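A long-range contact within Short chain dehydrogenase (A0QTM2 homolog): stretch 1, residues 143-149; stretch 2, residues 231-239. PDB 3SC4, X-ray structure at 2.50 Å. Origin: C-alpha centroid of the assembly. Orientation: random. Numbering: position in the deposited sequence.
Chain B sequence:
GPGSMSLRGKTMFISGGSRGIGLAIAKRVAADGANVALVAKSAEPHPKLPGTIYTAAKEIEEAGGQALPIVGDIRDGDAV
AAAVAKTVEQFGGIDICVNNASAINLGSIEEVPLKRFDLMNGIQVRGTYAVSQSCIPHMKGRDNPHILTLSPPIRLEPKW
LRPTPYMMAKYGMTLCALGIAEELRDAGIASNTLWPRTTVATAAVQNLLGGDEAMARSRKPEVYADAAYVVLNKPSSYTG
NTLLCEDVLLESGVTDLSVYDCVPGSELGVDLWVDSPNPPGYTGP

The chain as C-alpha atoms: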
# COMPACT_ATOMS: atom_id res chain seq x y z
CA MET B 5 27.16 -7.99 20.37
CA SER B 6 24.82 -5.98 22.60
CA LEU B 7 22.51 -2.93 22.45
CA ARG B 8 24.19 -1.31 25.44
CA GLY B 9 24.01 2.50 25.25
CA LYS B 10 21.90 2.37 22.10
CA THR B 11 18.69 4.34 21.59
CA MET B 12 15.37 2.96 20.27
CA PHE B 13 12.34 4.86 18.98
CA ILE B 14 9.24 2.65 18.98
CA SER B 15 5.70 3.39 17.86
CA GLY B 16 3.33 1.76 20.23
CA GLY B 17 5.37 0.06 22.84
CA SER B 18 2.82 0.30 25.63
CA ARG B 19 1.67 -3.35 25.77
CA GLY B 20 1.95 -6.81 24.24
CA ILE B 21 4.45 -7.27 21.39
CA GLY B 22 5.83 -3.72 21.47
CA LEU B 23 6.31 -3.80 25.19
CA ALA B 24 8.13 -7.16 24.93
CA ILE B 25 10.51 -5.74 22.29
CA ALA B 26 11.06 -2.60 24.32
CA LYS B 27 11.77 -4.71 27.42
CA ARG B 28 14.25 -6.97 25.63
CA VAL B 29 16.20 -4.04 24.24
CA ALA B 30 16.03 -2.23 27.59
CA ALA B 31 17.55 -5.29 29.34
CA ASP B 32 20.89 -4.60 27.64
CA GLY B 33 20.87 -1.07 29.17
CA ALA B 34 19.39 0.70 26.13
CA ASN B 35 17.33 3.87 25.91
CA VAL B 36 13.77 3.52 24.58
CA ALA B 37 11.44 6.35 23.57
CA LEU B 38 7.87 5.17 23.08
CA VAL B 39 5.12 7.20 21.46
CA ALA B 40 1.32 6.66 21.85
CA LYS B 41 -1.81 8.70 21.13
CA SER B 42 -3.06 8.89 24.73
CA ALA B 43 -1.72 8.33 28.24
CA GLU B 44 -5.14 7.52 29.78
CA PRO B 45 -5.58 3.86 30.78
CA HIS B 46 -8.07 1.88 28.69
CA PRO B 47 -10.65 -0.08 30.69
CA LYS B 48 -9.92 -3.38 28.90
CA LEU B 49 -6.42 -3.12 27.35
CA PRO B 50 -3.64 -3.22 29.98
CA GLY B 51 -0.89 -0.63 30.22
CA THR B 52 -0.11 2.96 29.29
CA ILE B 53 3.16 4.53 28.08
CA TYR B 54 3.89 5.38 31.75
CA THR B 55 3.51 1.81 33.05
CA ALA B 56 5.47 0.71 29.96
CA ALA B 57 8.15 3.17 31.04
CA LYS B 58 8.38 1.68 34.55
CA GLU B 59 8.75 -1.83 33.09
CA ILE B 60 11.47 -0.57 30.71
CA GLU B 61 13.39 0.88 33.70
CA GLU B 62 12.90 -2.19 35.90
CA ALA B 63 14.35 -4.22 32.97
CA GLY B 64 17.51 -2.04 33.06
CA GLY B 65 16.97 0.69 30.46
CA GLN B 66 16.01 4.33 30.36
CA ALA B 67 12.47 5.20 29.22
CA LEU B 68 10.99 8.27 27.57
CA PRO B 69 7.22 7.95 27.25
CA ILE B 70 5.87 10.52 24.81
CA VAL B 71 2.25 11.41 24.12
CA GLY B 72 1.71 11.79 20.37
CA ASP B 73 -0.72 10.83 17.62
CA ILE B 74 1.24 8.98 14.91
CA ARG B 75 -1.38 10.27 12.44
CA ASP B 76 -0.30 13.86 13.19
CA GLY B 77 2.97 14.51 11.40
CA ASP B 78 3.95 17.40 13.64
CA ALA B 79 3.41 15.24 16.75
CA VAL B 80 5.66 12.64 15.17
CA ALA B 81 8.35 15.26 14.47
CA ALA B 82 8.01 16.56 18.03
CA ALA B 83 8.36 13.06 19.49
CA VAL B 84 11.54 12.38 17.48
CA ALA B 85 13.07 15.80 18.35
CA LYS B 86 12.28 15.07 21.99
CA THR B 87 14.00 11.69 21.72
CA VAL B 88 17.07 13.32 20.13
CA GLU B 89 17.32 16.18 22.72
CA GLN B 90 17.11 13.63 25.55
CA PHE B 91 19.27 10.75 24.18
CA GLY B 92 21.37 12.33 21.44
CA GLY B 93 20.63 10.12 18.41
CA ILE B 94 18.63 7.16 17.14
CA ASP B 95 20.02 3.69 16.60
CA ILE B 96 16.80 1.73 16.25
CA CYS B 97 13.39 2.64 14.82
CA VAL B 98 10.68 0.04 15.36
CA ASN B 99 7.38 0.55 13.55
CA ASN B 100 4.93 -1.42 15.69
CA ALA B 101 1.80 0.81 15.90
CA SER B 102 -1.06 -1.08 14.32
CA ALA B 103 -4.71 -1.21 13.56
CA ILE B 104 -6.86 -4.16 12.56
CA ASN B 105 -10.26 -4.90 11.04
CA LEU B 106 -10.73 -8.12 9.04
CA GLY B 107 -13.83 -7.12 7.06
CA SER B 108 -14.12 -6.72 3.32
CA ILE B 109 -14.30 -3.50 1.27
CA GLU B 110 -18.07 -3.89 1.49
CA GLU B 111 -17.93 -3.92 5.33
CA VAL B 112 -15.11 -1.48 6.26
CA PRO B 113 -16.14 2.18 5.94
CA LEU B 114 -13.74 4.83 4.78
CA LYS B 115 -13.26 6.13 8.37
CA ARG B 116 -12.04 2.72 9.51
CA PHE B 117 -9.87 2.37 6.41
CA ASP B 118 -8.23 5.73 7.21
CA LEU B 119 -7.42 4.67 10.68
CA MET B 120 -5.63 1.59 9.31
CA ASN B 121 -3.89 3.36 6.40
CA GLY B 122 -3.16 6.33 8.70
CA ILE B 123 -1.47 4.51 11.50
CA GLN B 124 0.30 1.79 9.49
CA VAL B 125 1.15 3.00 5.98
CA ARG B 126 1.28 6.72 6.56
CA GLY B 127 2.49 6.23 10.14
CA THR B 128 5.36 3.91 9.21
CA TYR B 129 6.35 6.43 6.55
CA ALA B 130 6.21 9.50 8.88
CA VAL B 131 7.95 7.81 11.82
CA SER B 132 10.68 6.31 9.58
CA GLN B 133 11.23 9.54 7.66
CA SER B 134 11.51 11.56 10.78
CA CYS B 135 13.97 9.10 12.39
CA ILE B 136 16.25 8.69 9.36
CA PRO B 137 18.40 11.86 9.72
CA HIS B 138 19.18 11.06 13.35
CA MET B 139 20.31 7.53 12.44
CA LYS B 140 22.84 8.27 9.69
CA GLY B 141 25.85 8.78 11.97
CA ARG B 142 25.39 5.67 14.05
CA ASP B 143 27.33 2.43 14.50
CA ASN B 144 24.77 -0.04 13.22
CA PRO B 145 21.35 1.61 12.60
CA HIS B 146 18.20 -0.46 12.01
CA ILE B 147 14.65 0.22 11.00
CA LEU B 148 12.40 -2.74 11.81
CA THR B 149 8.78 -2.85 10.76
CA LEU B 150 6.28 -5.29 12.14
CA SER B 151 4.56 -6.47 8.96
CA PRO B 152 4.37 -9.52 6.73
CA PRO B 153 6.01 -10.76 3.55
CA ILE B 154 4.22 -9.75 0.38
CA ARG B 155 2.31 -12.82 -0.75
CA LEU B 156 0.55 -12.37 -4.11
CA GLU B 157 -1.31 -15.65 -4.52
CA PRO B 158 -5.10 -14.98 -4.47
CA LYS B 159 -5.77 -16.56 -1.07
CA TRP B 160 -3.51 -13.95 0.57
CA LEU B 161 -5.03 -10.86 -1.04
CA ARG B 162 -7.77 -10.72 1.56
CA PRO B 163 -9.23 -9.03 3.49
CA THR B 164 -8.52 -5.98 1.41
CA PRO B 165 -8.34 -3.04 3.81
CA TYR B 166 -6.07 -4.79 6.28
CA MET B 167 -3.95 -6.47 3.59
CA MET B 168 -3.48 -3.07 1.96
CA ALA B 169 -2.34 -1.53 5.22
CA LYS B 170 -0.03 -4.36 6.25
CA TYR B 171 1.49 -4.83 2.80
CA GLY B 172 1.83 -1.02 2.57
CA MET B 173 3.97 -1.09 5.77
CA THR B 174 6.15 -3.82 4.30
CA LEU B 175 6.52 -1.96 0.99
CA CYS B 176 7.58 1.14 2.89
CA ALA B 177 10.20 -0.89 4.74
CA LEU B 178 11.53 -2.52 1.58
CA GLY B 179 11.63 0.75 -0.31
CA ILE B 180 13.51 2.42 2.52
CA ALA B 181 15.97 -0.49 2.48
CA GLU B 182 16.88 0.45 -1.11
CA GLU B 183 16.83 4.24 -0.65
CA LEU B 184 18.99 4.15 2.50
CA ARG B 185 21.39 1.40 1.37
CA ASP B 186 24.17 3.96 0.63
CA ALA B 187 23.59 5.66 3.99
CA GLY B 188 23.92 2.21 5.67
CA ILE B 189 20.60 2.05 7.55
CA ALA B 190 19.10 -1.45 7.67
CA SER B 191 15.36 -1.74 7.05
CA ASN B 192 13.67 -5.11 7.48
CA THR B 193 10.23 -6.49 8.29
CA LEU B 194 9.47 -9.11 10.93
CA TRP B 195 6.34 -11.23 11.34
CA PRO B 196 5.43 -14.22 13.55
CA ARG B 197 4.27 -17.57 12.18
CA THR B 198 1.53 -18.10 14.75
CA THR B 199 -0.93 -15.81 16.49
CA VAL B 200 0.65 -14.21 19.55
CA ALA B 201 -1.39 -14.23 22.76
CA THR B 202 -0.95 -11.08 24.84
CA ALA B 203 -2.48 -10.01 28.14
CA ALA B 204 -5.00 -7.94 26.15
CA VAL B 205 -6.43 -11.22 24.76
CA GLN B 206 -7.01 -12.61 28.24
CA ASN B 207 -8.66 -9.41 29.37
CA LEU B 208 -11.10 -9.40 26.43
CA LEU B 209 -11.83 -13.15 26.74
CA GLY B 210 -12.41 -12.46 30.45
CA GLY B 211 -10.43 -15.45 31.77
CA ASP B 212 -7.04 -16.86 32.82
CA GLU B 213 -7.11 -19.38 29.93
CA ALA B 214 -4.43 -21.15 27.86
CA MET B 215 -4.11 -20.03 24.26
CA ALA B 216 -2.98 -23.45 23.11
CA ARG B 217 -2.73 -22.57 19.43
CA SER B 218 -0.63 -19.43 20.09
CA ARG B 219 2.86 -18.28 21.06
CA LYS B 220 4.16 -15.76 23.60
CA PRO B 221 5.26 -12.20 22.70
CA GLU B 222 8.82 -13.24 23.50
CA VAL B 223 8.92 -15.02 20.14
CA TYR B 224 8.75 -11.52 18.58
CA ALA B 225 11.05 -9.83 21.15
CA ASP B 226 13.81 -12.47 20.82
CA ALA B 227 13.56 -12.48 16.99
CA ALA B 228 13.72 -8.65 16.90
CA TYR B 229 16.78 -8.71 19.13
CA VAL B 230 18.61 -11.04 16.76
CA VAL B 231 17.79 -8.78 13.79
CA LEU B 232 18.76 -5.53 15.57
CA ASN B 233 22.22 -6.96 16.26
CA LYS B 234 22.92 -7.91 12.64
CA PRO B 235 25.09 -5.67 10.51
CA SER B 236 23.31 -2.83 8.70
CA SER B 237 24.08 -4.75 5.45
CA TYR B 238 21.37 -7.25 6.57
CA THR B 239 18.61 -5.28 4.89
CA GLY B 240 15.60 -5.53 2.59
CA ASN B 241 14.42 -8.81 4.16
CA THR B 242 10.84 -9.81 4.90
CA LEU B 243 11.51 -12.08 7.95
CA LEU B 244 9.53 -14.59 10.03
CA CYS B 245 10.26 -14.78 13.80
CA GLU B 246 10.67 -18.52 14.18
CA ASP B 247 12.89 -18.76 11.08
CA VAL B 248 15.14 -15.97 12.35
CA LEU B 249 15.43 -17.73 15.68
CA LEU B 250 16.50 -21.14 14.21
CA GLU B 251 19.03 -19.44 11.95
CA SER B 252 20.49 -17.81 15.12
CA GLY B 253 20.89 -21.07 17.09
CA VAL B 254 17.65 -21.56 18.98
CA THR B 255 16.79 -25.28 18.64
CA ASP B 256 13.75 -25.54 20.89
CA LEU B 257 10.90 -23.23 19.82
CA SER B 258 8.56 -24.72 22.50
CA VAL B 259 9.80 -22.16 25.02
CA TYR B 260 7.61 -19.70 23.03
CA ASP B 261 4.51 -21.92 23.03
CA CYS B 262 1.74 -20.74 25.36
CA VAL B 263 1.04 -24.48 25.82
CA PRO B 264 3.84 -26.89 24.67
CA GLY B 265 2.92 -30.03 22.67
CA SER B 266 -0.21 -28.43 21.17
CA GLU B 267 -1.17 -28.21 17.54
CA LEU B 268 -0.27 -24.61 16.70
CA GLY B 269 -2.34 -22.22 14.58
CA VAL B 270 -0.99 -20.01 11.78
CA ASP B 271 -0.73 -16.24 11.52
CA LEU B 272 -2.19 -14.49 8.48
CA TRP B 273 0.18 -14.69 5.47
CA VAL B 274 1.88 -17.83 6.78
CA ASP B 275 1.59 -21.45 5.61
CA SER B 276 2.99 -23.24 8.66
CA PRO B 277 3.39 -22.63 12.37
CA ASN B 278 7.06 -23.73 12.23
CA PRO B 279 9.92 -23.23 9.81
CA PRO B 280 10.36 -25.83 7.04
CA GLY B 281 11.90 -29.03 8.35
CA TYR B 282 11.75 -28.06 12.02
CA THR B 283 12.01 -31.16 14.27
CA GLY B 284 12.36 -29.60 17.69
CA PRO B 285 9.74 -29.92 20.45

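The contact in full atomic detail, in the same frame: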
# COMPACT_ATOMS: atom_id res chain seq x y z
N ASP B 143 26.46 3.58 14.69
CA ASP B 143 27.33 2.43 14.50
C ASP B 143 26.68 1.36 13.62
O ASP B 143 27.32 0.85 12.69
CB ASP B 143 27.79 1.81 15.84
CG ASP B 143 28.94 2.61 16.49
OD1 ASP B 143 29.23 2.36 17.68
OD2 ASP B 143 29.55 3.49 15.84
N ASN B 144 25.42 1.06 13.88
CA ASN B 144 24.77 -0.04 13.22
C ASN B 144 23.23 0.15 13.15
O ASN B 144 22.48 -0.65 13.67
CB ASN B 144 25.17 -1.30 14.00
CG ASN B 144 24.65 -2.56 13.37
OD1 ASN B 144 24.82 -2.77 12.16
ND2 ASN B 144 24.02 -3.43 14.18
N PRO B 145 22.76 1.21 12.50
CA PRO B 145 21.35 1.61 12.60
C PRO B 145 20.35 0.69 11.88
O PRO B 145 20.63 0.24 10.76
CB PRO B 145 21.33 3.00 11.95
CG PRO B 145 22.53 2.99 11.04
CD PRO B 145 23.55 2.16 11.71
N HIS B 146 19.20 0.47 12.51
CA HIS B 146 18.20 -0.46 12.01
C HIS B 146 16.82 0.13 12.05
O HIS B 146 16.39 0.62 13.10
CB HIS B 146 18.16 -1.73 12.88
CG HIS B 146 19.02 -2.82 12.37
ND1 HIS B 146 18.54 -3.82 11.55
CD2 HIS B 146 20.34 -3.06 12.53
CE1 HIS B 146 19.53 -4.64 11.24
NE2 HIS B 146 20.63 -4.21 11.82
N ILE B 147 16.09 0.05 10.94
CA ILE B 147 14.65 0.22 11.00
C ILE B 147 14.01 -1.15 10.91
O ILE B 147 14.38 -1.94 10.07
CB ILE B 147 14.13 1.07 9.87
CG1 ILE B 147 14.89 2.41 9.84
CG2 ILE B 147 12.64 1.25 10.07
CD1 ILE B 147 14.53 3.38 8.67
N LEU B 148 13.06 -1.43 11.79
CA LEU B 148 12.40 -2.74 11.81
C LEU B 148 10.91 -2.51 11.89
O LEU B 148 10.43 -1.80 12.79
CB LEU B 148 12.85 -3.55 13.02
CG LEU B 148 12.41 -5.00 13.05
CD1 LEU B 148 13.07 -5.80 11.96
CD2 LEU B 148 12.75 -5.60 14.41
N THR B 149 10.18 -3.14 10.97
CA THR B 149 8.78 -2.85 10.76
C THR B 149 8.03 -4.15 10.91
O THR B 149 8.43 -5.17 10.39
CB THR B 149 8.58 -2.20 9.36
OG1 THR B 149 9.26 -0.94 9.34
CG2 THR B 149 7.13 -1.93 9.08
N VAL B 231 17.73 -9.61 14.99
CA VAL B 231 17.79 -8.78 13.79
C VAL B 231 18.49 -7.45 14.08
O VAL B 231 19.31 -6.99 13.27
CB VAL B 231 16.38 -8.54 13.16
CG1 VAL B 231 16.44 -7.51 12.03
CG2 VAL B 231 15.82 -9.84 12.65
N LEU B 232 18.21 -6.86 15.24
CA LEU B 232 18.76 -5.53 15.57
C LEU B 232 20.26 -5.56 15.88
O LEU B 232 20.91 -4.51 15.91
CB LEU B 232 17.99 -4.91 16.72
CG LEU B 232 16.52 -4.60 16.41
CD1 LEU B 232 15.77 -4.18 17.67
CD2 LEU B 232 16.44 -3.56 15.33
N ASN B 233 20.79 -6.76 16.09
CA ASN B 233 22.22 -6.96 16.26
C ASN B 233 22.95 -7.36 14.99
O ASN B 233 24.19 -7.47 15.01
CB ASN B 233 22.48 -8.01 17.34
CG ASN B 233 22.33 -7.45 18.71
OD1 ASN B 233 23.21 -6.74 19.17
ND2 ASN B 233 21.21 -7.74 19.38
N LYS B 234 22.23 -7.56 13.88
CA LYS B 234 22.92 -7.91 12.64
C LYS B 234 23.59 -6.67 12.07
O LYS B 234 23.29 -5.55 12.50
CB LYS B 234 21.97 -8.50 11.60
CG LYS B 234 21.43 -9.87 11.95
CD LYS B 234 22.38 -11.02 11.62
CE LYS B 234 21.58 -12.30 11.30
NZ LYS B 234 22.19 -13.52 11.82
N PRO B 235 24.52 -6.86 11.13
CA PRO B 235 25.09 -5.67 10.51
C PRO B 235 24.05 -4.94 9.65
O PRO B 235 23.09 -5.57 9.16
CB PRO B 235 26.24 -6.22 9.66
CG PRO B 235 26.12 -7.71 9.69
CD PRO B 235 25.33 -8.06 10.89
N SER B 236 24.23 -3.64 9.48
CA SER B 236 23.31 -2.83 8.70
C SER B 236 23.26 -3.25 7.20
O SER B 236 22.39 -2.78 6.46
CB SER B 236 23.64 -1.34 8.88
OG SER B 236 23.43 -0.93 10.23
N SER B 237 24.17 -4.13 6.77
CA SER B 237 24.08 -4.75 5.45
C SER B 237 22.95 -5.81 5.38
O SER B 237 22.51 -6.21 4.31
CB SER B 237 25.44 -5.39 5.10
OG SER B 237 25.84 -6.32 6.09
N TYR B 238 22.51 -6.30 6.53
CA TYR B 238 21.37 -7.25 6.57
C TYR B 238 20.07 -6.47 6.45
O TYR B 238 19.52 -6.02 7.43
CB TYR B 238 21.44 -8.01 7.88
CG TYR B 238 20.43 -9.08 8.11
CD1 TYR B 238 20.63 -10.38 7.61
CD2 TYR B 238 19.29 -8.85 8.89
CE1 TYR B 238 19.72 -11.41 7.87
CE2 TYR B 238 18.39 -9.86 9.15
CZ TYR B 238 18.60 -11.13 8.65
OH TYR B 238 17.69 -12.12 8.90
N THR B 239 19.60 -6.30 5.22
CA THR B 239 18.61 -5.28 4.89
C THR B 239 17.73 -5.75 3.73
O THR B 239 18.10 -6.65 2.96
CB THR B 239 19.31 -3.97 4.51
OG1 THR B 239 18.38 -2.89 4.50
CG2 THR B 239 20.01 -4.09 3.13

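One backbone carbonyl, that of K234, collects two side-chain donors from the other stretch: N144 ND2 reaches K234 O at 2.8 Å and H146 NE2 reaches the same K234 O at 3.1 Å, both with N-H...O angles of 156°. The carbonyl oxygen has two lone pairs, so it can serve both, and the two residues, two apart in sequence with P145 between them, converge on it from a loop and from the start of a strand.

The helix containing V231 runs out into loop, and in the bend that follows K234 N hydrogen-bonds V231 O at 3.0 Å. A type I turn from P235 to Y238 follows, closed by Y238 N to P235 O at 2.8 Å. Across the gap, the CA atoms of N144 and S236 lie 5.5 Å apart, and those of H146 and L232 6.2 Å.

H146 is used twice over. Its edge supplies the NE2 bond, while one face receives L232, whose CA sits 4.2 Å from the ring centroid and only 8° off the normal, a CH-pi contact. L232 CD2 also packs on H146 CB at 3.5 Å.

At the turn, S236 OG lies 3.0 Å from N144 OD1 and 3.1 Å from P145 O; its single proton has both acceptors within reach. N144 thus faces stretch 2 with both ends of its amide, its chi1 in the t well.

Strand alternation organizes the rest: H146 and L148 point toward stretch 2, I147 away. L148 CD1 meets V231 CG1 at 3.8 Å, extending the contact as purely apolar packing. The rule is compact: the polar side chains N144 and H146 bond the K234 carbonyl, and L148 packs against V231 and L232.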